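PDB 7D6V: succinate dehydrogenase subunit A from Mycolicibacterium smegmatis, which is the FAD-binding subunit of a membrane-bound succinate dehydrogenase and probably oxidises succinate to fumarate, passing electrons on towards quinone. Local coordinates for residues Thr74-Lys79 / Leu615-Lys620; Leu177-Gly182 / Leu234-Ala239; His485-Gln490 / Lys516-Asn521; Ala503-Ala508 / Ala553-Thr558; Gln602-Pro607 / Lys620-Glu625. All coordinates share one frame; numbering follows the deposited sequence.

How the contacts relate
Contacts 1 and 5 lie together, centres 10 Å apart, and share Lys620. Lys79 and Met75 of contact 1 pack on Tyr621 and Met605 of contact 5. Together they place residues 615-625 beside the end of helix 67-76 and beside the loop 602-607. Contacts 3 and 4 both use helix 502-518, with centres 19 Å apart, and belong to the C-terminal helical part of the subunit. Contact 2 lies in the FAD-binding region, 25 Å from contact 3 and 36 Å from contact 1 between centres. Along the chain, contacts 2, 3 and 4 are nested inside the long loop closed by contact 1. Contacts 3 and 4 cross, as do contacts 1 and 5.

Contact 1: Thr74-Lys79 / Leu615-Lys620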
# COMPACT_ATOMS: atom_id res chain seq x y z
N THR A 74 25.26 -2.01 -15.80
CA THR A 74 24.39 -3.16 -15.98
C THR A 74 25.17 -4.37 -16.49
O THR A 74 24.95 -5.50 -16.03
CB THR A 74 23.25 -2.82 -16.94
OG1 THR A 74 22.36 -1.89 -16.30
CG2 THR A 74 22.46 -4.06 -17.33
N MET A 75 26.10 -4.15 -17.42
CA MET A 75 26.88 -5.26 -17.96
C MET A 75 27.81 -5.85 -16.90
O MET A 75 28.04 -7.06 -16.88
CB MET A 75 27.67 -4.80 -19.18
CG MET A 75 26.80 -4.50 -20.39
SD MET A 75 25.76 -5.87 -20.93
CE MET A 75 26.99 -7.04 -21.48
N ARG A 76 28.36 -5.00 -16.03
CA ARG A 76 29.19 -5.49 -14.93
C ARG A 76 28.37 -6.31 -13.94
O ARG A 76 28.77 -7.42 -13.55
CB ARG A 76 29.83 -4.31 -14.21
CG ARG A 76 31.24 -4.03 -14.61
CD ARG A 76 31.82 -2.93 -13.75
NE ARG A 76 31.18 -1.65 -14.01
CZ ARG A 76 31.49 -0.85 -15.02
NH1 ARG A 76 32.45 -1.19 -15.87
NH2 ARG A 76 30.85 0.29 -15.18
N GLY A 77 27.23 -5.78 -13.52
CA GLY A 77 26.33 -6.46 -12.62
C GLY A 77 25.47 -7.45 -13.37
O GLY A 77 24.33 -7.16 -13.73
N GLY A 78 26.03 -8.63 -13.64
CA GLY A 78 25.46 -9.56 -14.59
C GLY A 78 26.58 -10.31 -15.27
O GLY A 78 26.34 -11.28 -16.00
N LYS A 79 27.80 -9.85 -15.03
CA LYS A 79 29.02 -10.57 -15.40
C LYS A 79 29.12 -10.78 -16.90
O LYS A 79 29.67 -11.78 -17.36
CB LYS A 79 29.13 -11.90 -14.66
CG LYS A 79 29.80 -11.79 -13.30
CD LYS A 79 28.93 -11.03 -12.31
CE LYS A 79 29.64 -10.83 -10.99
NZ LYS A 79 28.89 -9.90 -10.11
N LEU A 615 40.51 -3.32 -21.87
CA LEU A 615 40.93 -4.70 -22.05
C LEU A 615 41.19 -5.38 -20.72
O LEU A 615 40.95 -6.58 -20.57
CB LEU A 615 42.18 -4.78 -22.93
CG LEU A 615 42.01 -4.49 -24.42
CD1 LEU A 615 43.36 -4.49 -25.10
CD2 LEU A 615 41.09 -5.53 -25.03
N SER A 616 41.67 -4.62 -19.73
CA SER A 616 41.95 -5.20 -18.42
C SER A 616 40.69 -5.75 -17.78
O SER A 616 40.71 -6.83 -17.18
CB SER A 616 42.61 -4.15 -17.52
OG SER A 616 41.77 -3.01 -17.37
N GLU A 617 39.58 -5.03 -17.89
CA GLU A 617 38.33 -5.50 -17.29
C GLU A 617 37.70 -6.60 -18.13
O GLU A 617 37.14 -7.56 -17.58
CB GLU A 617 37.37 -4.34 -17.11
CG GLU A 617 35.98 -4.75 -16.69
CD GLU A 617 35.02 -3.59 -16.63
OE1 GLU A 617 35.32 -2.54 -17.24
OE2 GLU A 617 33.98 -3.72 -15.97
N LEU A 618 37.77 -6.49 -19.45
CA LEU A 618 37.13 -7.47 -20.31
C LEU A 618 37.90 -8.78 -20.38
O LEU A 618 37.32 -9.80 -20.77
CB LEU A 618 36.95 -6.90 -21.72
CG LEU A 618 35.97 -5.74 -21.86
CD1 LEU A 618 36.06 -5.12 -23.24
CD2 LEU A 618 34.55 -6.20 -21.56
N GLU A 619 39.18 -8.78 -20.01
CA GLU A 619 39.97 -10.00 -20.02
C GLU A 619 39.65 -10.92 -18.85
O GLU A 619 40.14 -12.05 -18.82
CB GLU A 619 41.45 -9.65 -20.04
CG GLU A 619 42.01 -9.41 -21.43
CD GLU A 619 43.51 -9.27 -21.44
OE1 GLU A 619 44.09 -8.93 -20.39
OE2 GLU A 619 44.11 -9.49 -22.51
N LYS A 620 38.86 -10.45 -17.90
CA LYS A 620 38.41 -11.28 -16.79
C LYS A 620 37.11 -12.01 -17.08
O LYS A 620 36.68 -12.83 -16.27
CB LYS A 620 38.24 -10.41 -15.54
CG LYS A 620 39.37 -9.43 -15.32
CD LYS A 620 39.20 -8.68 -14.01
CE LYS A 620 37.90 -7.90 -13.99
NZ LYS A 620 37.93 -6.80 -12.99
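Arg76, in the last turn of helix 67-76, and Glu617, in the short helix 615-618, are the closest backbone points of the two segments, with their CA atoms 9.4 Å apart. Arg76 NH1 gives a hydrogen bond of 3.0 Å to Glu617 OE2, with an N-H...O angle of 167°, as part of a salt bridge. OE2 accepts through its syn lone pair and lies almost in the guanidinium plane. The carboxylate is nearly coplanar with the guanidinium, 19° off. Glu617 reaches across as an extended chain, its CG anti to the backbone N (chi1 171°). Arg76 bends at its CG-CD bond, and the two side chains cross at about a right angle. Arg76 NH2 also forms a salt bridge with Asp73 OD1, one turn back, the stronger tie. The guanidinium charge is thus probably balanced by two acids. Just beyond Arg76, a Schellman motif with Lys79 as its C-prime residue ends the helix. The arrangement is a surface salt bridge from a helix C-terminus to the C-terminal tail.

Contact 2: Leu177-Gly182 / Leu234-Ala239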
# COMPACT_ATOMS: atom_id res chain seq x y z
N LEU A 177 -2.85 -21.37 -23.45
CA LEU A 177 -2.80 -20.54 -24.64
C LEU A 177 -3.20 -21.39 -25.83
O LEU A 177 -2.66 -22.48 -26.03
CB LEU A 177 -1.40 -19.96 -24.85
CG LEU A 177 -0.87 -19.00 -23.78
CD1 LEU A 177 0.49 -18.47 -24.17
CD2 LEU A 177 -1.85 -17.86 -23.56
N ILE A 178 -4.14 -20.89 -26.62
CA ILE A 178 -4.69 -21.63 -27.75
C ILE A 178 -3.91 -21.28 -29.00
O ILE A 178 -3.60 -20.11 -29.26
CB ILE A 178 -6.19 -21.33 -27.92
CG1 ILE A 178 -6.93 -21.55 -26.60
CG2 ILE A 178 -6.78 -22.20 -29.01
CD1 ILE A 178 -6.89 -22.97 -26.10
N LEU A 179 -3.58 -22.30 -29.78
CA LEU A 179 -2.80 -22.15 -31.00
C LEU A 179 -3.63 -22.59 -32.20
O LEU A 179 -4.49 -23.46 -32.09
CB LEU A 179 -1.51 -22.97 -30.94
CG LEU A 179 -0.23 -22.28 -30.46
CD1 LEU A 179 -0.42 -21.62 -29.12
CD2 LEU A 179 0.89 -23.29 -30.40
N ASP A 180 -3.36 -21.96 -33.35
CA ASP A 180 -4.03 -22.33 -34.59
C ASP A 180 -3.15 -23.22 -35.46
O ASP A 180 -3.52 -24.36 -35.76
CB ASP A 180 -4.43 -21.06 -35.36
CG ASP A 180 -5.34 -21.35 -36.54
OD1 ASP A 180 -5.72 -22.52 -36.73
OD2 ASP A 180 -5.66 -20.40 -37.28
N ASP A 181 -1.98 -22.73 -35.86
CA ASP A 181 -1.01 -23.52 -36.61
C ASP A 181 0.37 -23.22 -36.06
O ASP A 181 1.32 -22.91 -36.79
CB ASP A 181 -1.15 -23.24 -38.11
CG ASP A 181 -0.25 -24.13 -38.97
OD1 ASP A 181 -0.75 -25.16 -39.46
OD2 ASP A 181 0.92 -23.78 -39.19
N GLY A 182 0.50 -23.27 -34.74
CA GLY A 182 1.69 -22.82 -34.06
C GLY A 182 1.69 -21.34 -33.73
O GLY A 182 2.63 -20.87 -33.08
N LEU A 234 6.14 -21.92 -22.38
CA LEU A 234 6.88 -23.15 -22.61
C LEU A 234 5.98 -24.22 -23.22
O LEU A 234 6.41 -24.98 -24.10
CB LEU A 234 7.50 -23.60 -21.29
CG LEU A 234 8.52 -24.72 -21.23
CD1 LEU A 234 9.75 -24.33 -22.01
CD2 LEU A 234 8.88 -24.96 -19.78
N ARG A 235 4.72 -24.29 -22.79
CA ARG A 235 3.77 -25.22 -23.38
C ARG A 235 3.21 -24.73 -24.71
O ARG A 235 2.79 -25.54 -25.53
CB ARG A 235 2.62 -25.50 -22.40
CG ARG A 235 3.02 -26.32 -21.19
CD ARG A 235 1.80 -26.81 -20.41
NE ARG A 235 0.97 -25.72 -19.92
CZ ARG A 235 1.02 -25.26 -18.67
NH1 ARG A 235 0.23 -24.26 -18.31
NH2 ARG A 235 1.86 -25.78 -17.80
N ALA A 236 3.20 -23.41 -24.93
CA ALA A 236 2.78 -22.90 -26.23
C ALA A 236 3.84 -23.15 -27.30
O ALA A 236 3.51 -23.25 -28.48
CB ALA A 236 2.46 -21.41 -26.14
N GLY A 237 5.10 -23.24 -26.90
CA GLY A 237 6.14 -23.63 -27.83
C GLY A 237 7.32 -22.69 -27.87
O GLY A 237 8.20 -22.82 -28.72
N SER A 238 7.36 -21.74 -26.95
CA SER A 238 8.49 -20.82 -26.84
C SER A 238 9.58 -21.47 -26.00
O SER A 238 9.52 -22.66 -25.67
CB SER A 238 8.04 -19.48 -26.27
OG SER A 238 6.93 -18.98 -26.99
N ALA A 239 10.59 -20.69 -25.64
CA ALA A 239 11.76 -21.21 -24.96
C ALA A 239 12.09 -20.34 -23.75
O ALA A 239 11.70 -19.17 -23.68
CB ALA A 239 12.95 -21.27 -25.90
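Leu177 and Leu179 both turn their CD1 methyl groups to the CB of Ala236. This joins the edge of a beta-sheet to the end of a helix in the Rossmann-type FAD-binding region. The leucines are two apart on strand 172-179, the outermost strand of a four-stranded mixed sheet within this chain. Both therefore lie on the sheet face that meets helix 230-236, while Ile178 between them points the other way. Leu177 CD1 and Leu179 CD1 each sit 4.1 Å from Ala236 CB. They arrive about 93° apart as seen from that carbon, so the methyl is touched from two directions. In Leu177, CG is anti to the carbonyl carbon (chi1 -63°). Its CD1 leans to the helix and its CD2 is turned farther off. Leu179 uses both branches, with CD1 on the methyl and CD2 beside the backbone of Ala236. The side-chain contacts are apolar, and no hydrogen bond crosses. Leu177 also packs on Ala187, and Leu179 on Ile184, both of the neighbouring strand 184-191. Leu234 carries the helix on to helix 532-556 through Leu545 and Cys549. The side chain of Leu177 is about 9 Å from the bound FAD. Gly237, with positive phi, is the first residue past the helix. Leu179 CD2 lies 3.2 Å from Ala236 O.

Contact 3: His485-Gln490 / Lys516-Asn521; sequences HAELQQ and KRRYAN
Glu487 and Arg518 join helix 481-495 to the last part of helix 502-518, within the C-terminal helical domain of the fumarate reductase flavoprotein family. The ionic part is a salt bridge with two links. Arg518 NH1 faces Glu487 OE1 at 2.4 Å, a very short value whose exact length is doubtful at this resolution. Arg518 NH2 makes a weak hydrogen bond of 3.4 Å to Glu487 OE2. Both oxygens meet the edge of the guanidinium near its plane, but the carboxylate is turned 61° from that plane. The two side chains cross at about a right angle. Glu487 is extended beyond CG, whereas Arg518 bends at chi3 (59°), and this brings its NH1 and NH2 edge to the acid. In the apolar packing nearby, Leu488, which is buried, lies on Leu512 and Leu515 of helix 502-518 and on Ser547 of helix 532-556. Tyr519, next to Arg518, lies on Met540 and Arg541 of that same third helix. The arginine also has a second acid, as Arg518 NH2 forms a salt bridge to Glu479 OE2.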
# COMPACT_ATOMS: atom_id res chain seq x y z
N HIS A 485 2.31 -29.21 -2.54
CA HIS A 485 2.97 -27.92 -2.66
C HIS A 485 4.06 -27.75 -1.61
O HIS A 485 5.16 -27.28 -1.90
CB HIS A 485 1.95 -26.79 -2.56
CG HIS A 485 2.53 -25.42 -2.75
ND1 HIS A 485 2.03 -24.30 -2.13
CD2 HIS A 485 3.58 -25.00 -3.50
CE1 HIS A 485 2.74 -23.25 -2.49
NE2 HIS A 485 3.69 -23.64 -3.31
N ALA A 486 3.76 -28.15 -0.37
CA ALA A 486 4.75 -28.05 0.70
C ALA A 486 5.95 -28.95 0.42
O ALA A 486 7.10 -28.56 0.67
CB ALA A 486 4.12 -28.40 2.04
N GLU A 487 5.71 -30.16 -0.08
CA GLU A 487 6.82 -31.06 -0.39
C GLU A 487 7.69 -30.49 -1.50
O GLU A 487 8.92 -30.55 -1.42
CB GLU A 487 6.29 -32.44 -0.76
CG GLU A 487 5.59 -33.15 0.38
CD GLU A 487 5.32 -34.60 0.09
OE1 GLU A 487 5.81 -35.10 -0.94
OE2 GLU A 487 4.61 -35.25 0.89
N LEU A 488 7.06 -29.93 -2.54
CA LEU A 488 7.84 -29.29 -3.60
C LEU A 488 8.66 -28.13 -3.06
O LEU A 488 9.84 -27.97 -3.42
CB LEU A 488 6.91 -28.79 -4.71
CG LEU A 488 7.57 -27.87 -5.73
CD1 LEU A 488 8.48 -28.66 -6.65
CD2 LEU A 488 6.54 -27.11 -6.53
N GLN A 489 8.07 -27.30 -2.20
CA GLN A 489 8.78 -26.16 -1.66
C GLN A 489 9.99 -26.60 -0.84
O GLN A 489 11.08 -26.04 -0.97
CB GLN A 489 7.84 -25.31 -0.81
CG GLN A 489 6.89 -24.47 -1.63
CD GLN A 489 6.13 -23.47 -0.79
OE1 GLN A 489 5.55 -23.83 0.23
NE2 GLN A 489 6.14 -22.21 -1.21
N GLN A 490 9.80 -27.62 0.00
CA GLN A 490 10.92 -28.12 0.80
C GLN A 490 12.02 -28.69 -0.08
O GLN A 490 13.21 -28.41 0.15
CB GLN A 490 10.42 -29.18 1.78
CG GLN A 490 11.48 -29.65 2.78
CD GLN A 490 11.90 -28.56 3.74
OE1 GLN A 490 11.21 -28.28 4.71
NE2 GLN A 490 13.04 -27.94 3.46
N LYS A 516 5.79 -35.33 -9.55
CA LYS A 516 4.89 -35.16 -10.68
C LYS A 516 4.12 -36.43 -11.00
O LYS A 516 3.05 -36.35 -11.61
CB LYS A 516 5.66 -34.68 -11.91
CG LYS A 516 6.47 -35.75 -12.61
CD LYS A 516 7.51 -35.13 -13.53
CE LYS A 516 6.89 -34.66 -14.83
NZ LYS A 516 7.94 -34.28 -15.82
N ARG A 517 4.63 -37.60 -10.61
CA ARG A 517 3.81 -38.81 -10.70
C ARG A 517 2.68 -38.77 -9.67
O ARG A 517 1.56 -39.18 -9.97
CB ARG A 517 4.68 -40.05 -10.50
CG ARG A 517 3.91 -41.35 -10.62
CD ARG A 517 4.65 -42.50 -9.96
NE ARG A 517 4.98 -42.20 -8.57
CZ ARG A 517 4.15 -42.37 -7.55
NH1 ARG A 517 2.93 -42.83 -7.75
NH2 ARG A 517 4.55 -42.07 -6.32
N ARG A 518 2.97 -38.29 -8.46
CA ARG A 518 1.93 -38.15 -7.45
C ARG A 518 0.92 -37.08 -7.82
O ARG A 518 -0.24 -37.15 -7.38
CB ARG A 518 2.56 -37.82 -6.09
CG ARG A 518 3.20 -39.00 -5.39
CD ARG A 518 3.91 -38.55 -4.13
NE ARG A 518 3.01 -37.88 -3.20
CZ ARG A 518 3.40 -37.17 -2.15
NH1 ARG A 518 4.69 -37.02 -1.90
NH2 ARG A 518 2.51 -36.60 -1.36
N TYR A 519 1.32 -36.09 -8.61
CA TYR A 519 0.41 -35.03 -9.02
C TYR A 519 -0.77 -35.55 -9.84
O TYR A 519 -1.81 -34.90 -9.88
CB TYR A 519 1.16 -33.96 -9.81
CG TYR A 519 0.29 -32.81 -10.25
CD1 TYR A 519 -0.20 -31.89 -9.34
CD2 TYR A 519 -0.05 -32.64 -11.58
CE1 TYR A 519 -0.99 -30.84 -9.74
CE2 TYR A 519 -0.84 -31.60 -11.99
CZ TYR A 519 -1.31 -30.70 -11.06
OH TYR A 519 -2.10 -29.65 -11.46
N ALA A 520 -0.62 -36.70 -10.49
CA ALA A 520 -1.72 -37.25 -11.27
C ALA A 520 -2.90 -37.69 -10.41
O ALA A 520 -3.97 -37.96 -10.96
CB ALA A 520 -1.23 -38.42 -12.12
N ASN A 521 -2.72 -37.78 -9.10
CA ASN A 521 -3.76 -38.23 -8.19
C ASN A 521 -4.34 -37.11 -7.33
O ASN A 521 -5.04 -37.39 -6.36
CB ASN A 521 -3.23 -39.34 -7.28
CG ASN A 521 -2.89 -40.60 -8.04
OD1 ASN A 521 -3.67 -41.07 -8.86
ND2 ASN A 521 -1.71 -41.15 -7.77

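Contact 4: Ala503-Ala508 / Ala553-Thr558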
# COMPACT_ATOMS: atom_id res chain seq x y z
N ALA A 503 25.14 -33.91 -6.77
CA ALA A 503 24.33 -34.97 -6.20
C ALA A 503 22.99 -34.45 -5.71
O ALA A 503 21.96 -35.11 -5.89
CB ALA A 503 25.09 -35.66 -5.07
N GLU A 504 22.97 -33.27 -5.09
CA GLU A 504 21.72 -32.73 -4.58
C GLU A 504 20.78 -32.32 -5.72
O GLU A 504 19.57 -32.52 -5.62
CB GLU A 504 21.99 -31.54 -3.66
CG GLU A 504 22.91 -31.86 -2.50
CD GLU A 504 23.19 -30.66 -1.63
OE1 GLU A 504 22.77 -29.54 -2.01
OE2 GLU A 504 23.82 -30.82 -0.57
N ILE A 505 21.33 -31.77 -6.80
CA ILE A 505 20.49 -31.44 -7.95
C ILE A 505 19.94 -32.71 -8.59
O ILE A 505 18.77 -32.76 -9.01
CB ILE A 505 21.27 -30.59 -8.97
CG1 ILE A 505 21.72 -29.27 -8.35
CG2 ILE A 505 20.41 -30.29 -10.18
CD1 ILE A 505 22.84 -28.61 -9.10
N GLN A 506 20.76 -33.75 -8.68
CA GLN A 506 20.28 -35.02 -9.23
C GLN A 506 19.17 -35.60 -8.37
O GLN A 506 18.17 -36.10 -8.89
CB GLN A 506 21.44 -36.00 -9.36
CG GLN A 506 21.10 -37.22 -10.20
CD GLN A 506 20.85 -36.87 -11.65
OE1 GLN A 506 21.74 -36.38 -12.34
NE2 GLN A 506 19.63 -37.11 -12.11
N GLU A 507 19.32 -35.54 -7.05
CA GLU A 507 18.28 -36.01 -6.15
C GLU A 507 17.01 -35.17 -6.28
O GLU A 507 15.90 -35.69 -6.20
CB GLU A 507 18.78 -36.00 -4.71
CG GLU A 507 17.75 -36.37 -3.67
CD GLU A 507 18.20 -36.03 -2.26
OE1 GLU A 507 19.36 -35.58 -2.11
OE2 GLU A 507 17.41 -36.22 -1.32
N ALA A 508 17.17 -33.86 -6.49
CA ALA A 508 16.02 -32.99 -6.69
C ALA A 508 15.26 -33.39 -7.95
O ALA A 508 14.02 -33.44 -7.94
CB ALA A 508 16.46 -31.53 -6.78
N ALA A 553 18.70 -26.84 -15.72
CA ALA A 553 19.66 -25.80 -16.06
C ALA A 553 20.79 -25.72 -15.03
O ALA A 553 21.97 -25.62 -15.40
CB ALA A 553 18.95 -24.45 -16.19
N ALA A 554 20.44 -25.79 -13.74
CA ALA A 554 21.45 -25.72 -12.70
C ALA A 554 22.39 -26.91 -12.74
O ALA A 554 23.58 -26.78 -12.44
CB ALA A 554 20.78 -25.63 -11.33
N LEU A 555 21.88 -28.09 -13.12
CA LEU A 555 22.76 -29.24 -13.27
C LEU A 555 23.67 -29.08 -14.47
O LEU A 555 24.84 -29.50 -14.44
CB LEU A 555 21.94 -30.52 -13.40
CG LEU A 555 22.76 -31.81 -13.46
CD1 LEU A 555 23.32 -32.15 -12.10
CD2 LEU A 555 21.93 -32.95 -14.01
N GLN A 556 23.17 -28.48 -15.55
CA GLN A 556 23.96 -28.42 -16.77
C GLN A 556 25.05 -27.35 -16.73
O GLN A 556 26.11 -27.55 -17.32
CB GLN A 556 23.05 -28.19 -17.98
CG GLN A 556 23.68 -28.61 -19.29
CD GLN A 556 22.67 -29.15 -20.27
OE1 GLN A 556 21.63 -29.68 -19.87
NE2 GLN A 556 22.96 -29.02 -21.55
N ARG A 557 24.82 -26.23 -16.06
CA ARG A 557 25.82 -25.16 -16.03
C ARG A 557 26.88 -25.49 -14.98
O ARG A 557 26.66 -25.32 -13.78
CB ARG A 557 25.19 -23.81 -15.76
CG ARG A 557 26.20 -22.67 -15.74
CD ARG A 557 25.55 -21.31 -15.79
NE ARG A 557 24.98 -21.03 -17.10
CZ ARG A 557 25.59 -20.30 -18.04
NH1 ARG A 557 26.78 -19.79 -17.82
NH2 ARG A 557 24.99 -20.10 -19.21
N THR A 558 28.05 -25.94 -15.43
CA THR A 558 29.13 -26.35 -14.54
C THR A 558 30.16 -25.23 -14.38
O THR A 558 31.32 -25.35 -14.75
CB THR A 558 29.78 -27.63 -15.04
OG1 THR A 558 30.27 -27.42 -16.37
CG2 THR A 558 28.79 -28.77 -15.05
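Ile505 lays its CG2 methyl on the base of the Leu555 side chain, with Ile505 CG2 3.6 Å from Leu555 CB. The Leu555 CD1 methyl reaches back along the isoleucine, 4.1 Å from Ile505 CB. The two side chains cross obliquely, branch against branch. In Ile505 the CG2 methyl is anti to the backbone N, and CG1 is anti to the carbonyl carbon (chi1 -61°). The two branches therefore split their work. CG2 takes Leu555, and CD1 at the end of the other branch goes to Ala554, 4.3 Å from Ala554 CB. The same CD1 also lies 3.9 Å from Ala554 O. These residues join helix 502-518 to the end of helix 532-556, two helices of the C-terminal helical domain. At Ile505 and Leu555 their backbones come close, with CA atoms 6.2 Å apart. Gln506 adds a flank on the next position of its helix. Its chain bends at chi2 (66°) and brings OE1 alongside the other methyl, CD2, of the leucine, with Gln506 OE1 3.8 Å from Leu555 CD2. Arg500, in the short strand 499-500, touches both Ile505 and Ala554. Arg566 donates a hydrogen bond to Leu555 O near the end of helix 532-556.

Contact 5: Gln602-Pro607 / Lys620-Glu625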
# COMPACT_ATOMS: atom_id res chain seq x y z
N GLN A 602 24.98 -13.90 -29.43
CA GLN A 602 25.39 -13.06 -30.55
C GLN A 602 26.71 -12.36 -30.23
O GLN A 602 27.00 -12.05 -29.08
CB GLN A 602 24.30 -12.04 -30.86
CG GLN A 602 24.58 -11.16 -32.06
CD GLN A 602 24.71 -11.95 -33.34
OE1 GLN A 602 25.80 -12.16 -33.85
NE2 GLN A 602 23.57 -12.39 -33.87
N VAL A 603 27.50 -12.14 -31.28
CA VAL A 603 28.81 -11.49 -31.21
C VAL A 603 28.74 -10.31 -30.23
O VAL A 603 27.88 -9.44 -30.39
CB VAL A 603 29.27 -11.03 -32.60
CG1 VAL A 603 30.57 -10.27 -32.52
CG2 VAL A 603 29.41 -12.24 -33.52
N PRO A 604 29.63 -10.26 -29.23
CA PRO A 604 29.32 -9.52 -27.99
C PRO A 604 28.82 -8.09 -28.17
O PRO A 604 27.67 -7.82 -27.84
CB PRO A 604 30.65 -9.53 -27.23
CG PRO A 604 31.68 -10.07 -28.19
CD PRO A 604 30.93 -10.95 -29.12
N MET A 605 29.62 -7.19 -28.73
CA MET A 605 29.26 -5.78 -28.73
C MET A 605 29.97 -5.08 -29.87
O MET A 605 31.19 -5.19 -30.01
CB MET A 605 29.62 -5.13 -27.37
CG MET A 605 28.74 -5.57 -26.20
SD MET A 605 29.32 -5.19 -24.54
CE MET A 605 30.98 -5.85 -24.60
N ARG A 606 29.20 -4.37 -30.70
CA ARG A 606 29.73 -3.87 -31.96
C ARG A 606 30.70 -2.69 -31.79
O ARG A 606 31.91 -2.91 -31.94
CB ARG A 606 28.53 -3.58 -32.88
CG ARG A 606 27.27 -3.15 -32.10
CD ARG A 606 26.39 -2.22 -32.92
NE ARG A 606 25.11 -1.98 -32.26
CZ ARG A 606 24.91 -1.03 -31.35
NH1 ARG A 606 23.72 -0.87 -30.80
NH2 ARG A 606 25.91 -0.23 -31.00
N PRO A 607 30.29 -1.45 -31.47
CA PRO A 607 31.18 -0.55 -30.73
C PRO A 607 30.92 -0.46 -29.23
O PRO A 607 31.47 0.44 -28.59
CB PRO A 607 30.90 0.80 -31.39
CG PRO A 607 29.50 0.73 -31.70
CD PRO A 607 29.40 -0.62 -32.32
N LYS A 620 38.86 -10.45 -17.90
CA LYS A 620 38.41 -11.28 -16.79
C LYS A 620 37.11 -12.01 -17.08
O LYS A 620 36.68 -12.83 -16.27
CB LYS A 620 38.24 -10.41 -15.54
CG LYS A 620 39.37 -9.43 -15.32
CD LYS A 620 39.20 -8.68 -14.01
CE LYS A 620 37.90 -7.90 -13.99
NZ LYS A 620 37.93 -6.80 -12.99
N TYR A 621 36.47 -11.73 -18.22
CA TYR A 621 35.16 -12.29 -18.52
C TYR A 621 35.10 -12.91 -19.90
O TYR A 621 34.29 -13.80 -20.16
CB TYR A 621 34.08 -11.21 -18.39
CG TYR A 621 33.96 -10.62 -17.01
CD1 TYR A 621 33.10 -11.16 -16.07
CD2 TYR A 621 34.70 -9.50 -16.65
CE1 TYR A 621 32.98 -10.61 -14.81
CE2 TYR A 621 34.59 -8.95 -15.39
CZ TYR A 621 33.72 -9.51 -14.48
OH TYR A 621 33.61 -8.96 -13.23
N TYR A 622 35.96 -12.45 -20.81
CA TYR A 622 35.90 -12.85 -22.21
C TYR A 622 37.14 -13.65 -22.58
O TYR A 622 38.23 -13.43 -22.05
CB TYR A 622 35.79 -11.63 -23.13
CG TYR A 622 34.42 -10.99 -23.16
CD1 TYR A 622 33.62 -11.10 -24.28
CD2 TYR A 622 33.94 -10.27 -22.08
CE1 TYR A 622 32.37 -10.52 -24.32
CE2 TYR A 622 32.70 -9.69 -22.11
CZ TYR A 622 31.91 -9.82 -23.23
OH TYR A 622 30.67 -9.23 -23.26
N THR A 623 36.95 -14.59 -23.51
CA THR A 623 38.06 -15.26 -24.13
C THR A 623 38.79 -14.28 -25.05
O THR A 623 38.25 -13.23 -25.40
CB THR A 623 37.57 -16.47 -24.93
OG1 THR A 623 36.74 -16.03 -26.01
CG2 THR A 623 36.78 -17.41 -24.05
N PRO A 624 40.03 -14.59 -25.45
CA PRO A 624 40.73 -13.69 -26.38
C PRO A 624 40.08 -13.67 -27.75
O PRO A 624 40.72 -13.92 -28.77
CB PRO A 624 42.15 -14.27 -26.44
CG PRO A 624 42.02 -15.66 -25.92
CD PRO A 624 40.93 -15.63 -24.91
N GLU A 625 38.78 -13.37 -27.76
CA GLU A 625 37.97 -13.33 -28.97
C GLU A 625 37.68 -11.92 -29.45
O GLU A 625 37.08 -11.77 -30.53
CB GLU A 625 36.64 -14.05 -28.72
CG GLU A 625 35.65 -13.23 -27.90
CD GLU A 625 34.51 -14.06 -27.34
OE1 GLU A 625 34.53 -15.29 -27.53
OE2 GLU A 625 33.60 -13.48 -26.71
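The loop after strand 594-597 meets the C-terminal tail beyond helix 615-618 where Pro604 rests against Tyr622. Pro604 CB is 3.5 Å from Tyr622 CE1. It comes to the edge of the ring, near its plane, and the two side chains slide past each other in opposite directions. Met605 crosses the tyrosine at about a right angle. Its chain bends at chi3 (-52°), which brings the methyl Met605 CE to 3.6 Å from Tyr622 OH and 4.3 Å from Tyr622 CZ. The contact thus packs two irregular loops together, with Pro604 and Met605 against a buried tyrosine. Tyr622 also forms a cation-pi contact with Arg577. Met605 packs on Trp84 of helix 84-102, so the loop is set against that helix as well. Glu625 makes a looser approach, in a region modelled less surely. Its CG stands between the backbone N and the carbonyl carbon (chi1 77°), and Glu625 OE2 comes to 4.2 Å from Pro604 CG. That oxygen also has a weak, long ion pair with Arg577.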